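PDB 5YX6: probable fatty acyl-CoA transferase Rv3272 from Mycobacterium tuberculosis, which binds fatty acyl-CoAs of varying chain length, palmitoyl-CoA most tightly, and probably acts as a family III CoA transferase in fatty acid metabolism. Local coordinates for residues 117-122 against 197-202. Residues are numbered along the deposited sequence; the frame is centred on the assembly and turned at random.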
loop_
_atom_site.group_PDB
_atom_site.type_symbol
_atom_site.label_atom_id
_atom_site.label_comp_id
_atom_site.label_asym_id
_atom_site.label_seq_id
_atom_site.Cartn_x
_atom_site.Cartn_y
_atom_site.Cartn_z
ATOM N N ASP A 117 23.301 20.175 -4.826
ATOM C CA ASP A 117 23.210 21.607 -4.569
ATOM C C ASP A 117 22.882 21.868 -3.112
ATOM O O ASP A 117 23.541 22.670 -2.452
ATOM C CB ASP A 117 22.153 22.261 -5.466
ATOM C CG ASP A 117 22.464 22.111 -6.944
ATOM O OD1 ASP A 117 23.633 22.358 -7.323
ATOM O OD2 ASP A 117 21.545 21.743 -7.722
ATOM N N LEU A 118 21.878 21.161 -2.607
ATOM C CA LEU A 118 21.390 21.381 -1.254
ATOM C C LEU A 118 22.290 20.737 -0.207
ATOM O O LEU A 118 22.545 21.324 0.842
ATOM C CB LEU A 118 19.958 20.855 -1.120
ATOM C CG LEU A 118 18.909 21.460 -2.066
ATOM C CD1 LEU A 118 17.503 21.074 -1.625
ATOM C CD2 LEU A 118 19.023 22.967 -2.159
ATOM N N ARG A 119 22.791 19.540 -0.487
ATOM C CA ARG A 119 23.566 18.819 0.517
ATOM C C ARG A 119 24.977 19.364 0.734
ATOM O O ARG A 119 25.555 19.169 1.805
ATOM C CB ARG A 119 23.640 17.346 0.143
ATOM C CG ARG A 119 22.345 16.601 0.391
ATOM C CD ARG A 119 22.279 15.367 -0.461
ATOM N NE ARG A 119 23.353 14.432 -0.152
ATOM C CZ ARG A 119 23.332 13.585 0.871
ATOM N NH1 ARG A 119 22.296 13.581 1.704
ATOM N NH2 ARG A 119 24.354 12.764 1.070
ATOM N N SER A 120 25.525 20.065 -0.255
ATOM C CA SER A 120 26.840 20.686 -0.088
ATOM C C SER A 120 26.761 21.791 0.961
ATOM O O SER A 120 27.713 22.028 1.698
ATOM C CB SER A 120 27.367 21.247 -1.411
ATOM O OG SER A 120 26.415 22.091 -2.030
ATOM N N ARG A 121 25.605 22.445 1.030
ATOM C CA ARG A 121 25.361 23.511 1.995
ATOM C C ARG A 121 24.955 22.978 3.370
ATOM O O ARG A 121 25.355 23.533 4.389
ATOM C CB ARG A 121 24.274 24.447 1.470
ATOM C CG ARG A 121 24.590 25.051 0.113
ATOM C CD ARG A 121 23.364 25.742 -0.472
ATOM N NE ARG A 121 22.883 26.802 0.409
ATOM C CZ ARG A 121 23.044 28.102 0.182
ATOM N NH1 ARG A 121 23.663 28.519 -0.922
ATOM N NH2 ARG A 121 22.572 28.985 1.058
ATOM N N ASN A 122 24.141 21.924 3.391
ATOM C CA ASN A 122 23.613 21.366 4.637
ATOM C C ASN A 122 23.906 19.865 4.747
ATOM O O ASN A 122 23.153 19.043 4.223
ATOM C CB ASN A 122 22.102 21.637 4.728
ATOM C CG ASN A 122 21.465 21.120 6.025
ATOM O OD1 ASN A 122 22.133 20.554 6.897
ATOM N ND2 ASN A 122 20.155 21.321 6.149
ATOM N N GLY A 197 24.898 9.125 12.005
ATOM C CA GLY A 197 25.470 10.368 11.510
ATOM C C GLY A 197 25.511 10.465 9.990
ATOM O O GLY A 197 26.219 11.311 9.423
ATOM N N VAL A 198 24.743 9.605 9.330
ATOM C CA VAL A 198 24.663 9.597 7.871
ATOM C C VAL A 198 23.364 10.256 7.370
ATOM O O VAL A 198 22.263 9.840 7.742
ATOM C CB VAL A 198 24.741 8.152 7.320
ATOM C CG1 VAL A 198 24.704 8.169 5.806
ATOM C CG2 VAL A 198 26.018 7.475 7.788
ATOM N N ALA A 199 23.499 11.262 6.509
ATOM C CA ALA A 199 22.355 11.943 5.901
ATOM C C ALA A 199 22.189 11.489 4.450
ATOM O O ALA A 199 23.001 11.812 3.596
ATOM C CB ALA A 199 22.522 13.463 5.977
ATOM N N ASP A 200 21.127 10.740 4.180
ATOM C CA ASP A 200 21.014 9.957 2.953
ATOM C C ASP A 200 20.200 10.600 1.832
ATOM O O ASP A 200 19.499 11.594 2.031
ATOM C CB ASP A 200 20.395 8.589 3.277
ATOM C CG ASP A 200 21.036 7.453 2.498
ATOM O OD1 ASP A 200 21.683 7.713 1.457
ATOM O OD2 ASP A 200 20.870 6.291 2.918
ATOM N N VAL A 201 20.336 10.027 0.640
ATOM C CA VAL A 201 19.413 10.284 -0.459
ATOM C C VAL A 201 18.479 9.089 -0.659
ATOM O O VAL A 201 18.923 7.956 -0.872
ATOM C CB VAL A 201 20.132 10.576 -1.775
ATOM C CG1 VAL A 201 19.103 10.812 -2.867
ATOM C CG2 VAL A 201 21.073 11.781 -1.613
ATOM N N VAL A 202 17.185 9.366 -0.625
ATOM C CA VAL A 202 16.174 8.337 -0.662
ATOM C C VAL A 202 15.348 8.440 -1.954
ATOM O O VAL A 202 14.988 9.539 -2.379
ATOM C CB VAL A 202 15.285 8.457 0.594
ATOM C CG1 VAL A 202 13.976 7.773 0.400
ATOM C CG2 VAL A 202 16.018 7.908 1.802
#
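Arg119, near the end of helix 115-121, reaches the backbone of Ala199 just before strand 201-205, and illustrates how one long side chain can join a helix to the loop leading into a strand and to the first residue of that strand. The backbones stay well apart, with 8.8 Å between the CA atoms of Arg119 and Ala199. From CB, which points toward 197-202, CG continues anti to the carbonyl carbon (chi1 -74°), and the chain bends about the CG-CD bond; CD of Arg119 lies 4.0 Å from CG2 of Val201. That methyl, CG2 of Val201, is 3.8 Å from NE of Arg119 and sits over one guanidinium face, displaced from its centre. At the tip, NH1 of Arg119 donates to O of Ala199 at 2.7 Å with an N-H...O angle of 154°. This acceptor lies in the guanidinium plane, although NH1 stands 55° out of the carbonyl plane; NH2 of Arg119 adds a weak bond to O of Ala199 at 3.0 Å. Beyond the contact, Asp200 turns away, its OD2 hydrogen-bonded to Ser371 OG of the second subunit, and Val202 carries the sheet across the dimer interface. One good and one weak hydrogen bond thus converge on a neutral carbonyl, while a methyl packs over one face: the charge of Arg119 has no acidic partner in this contact.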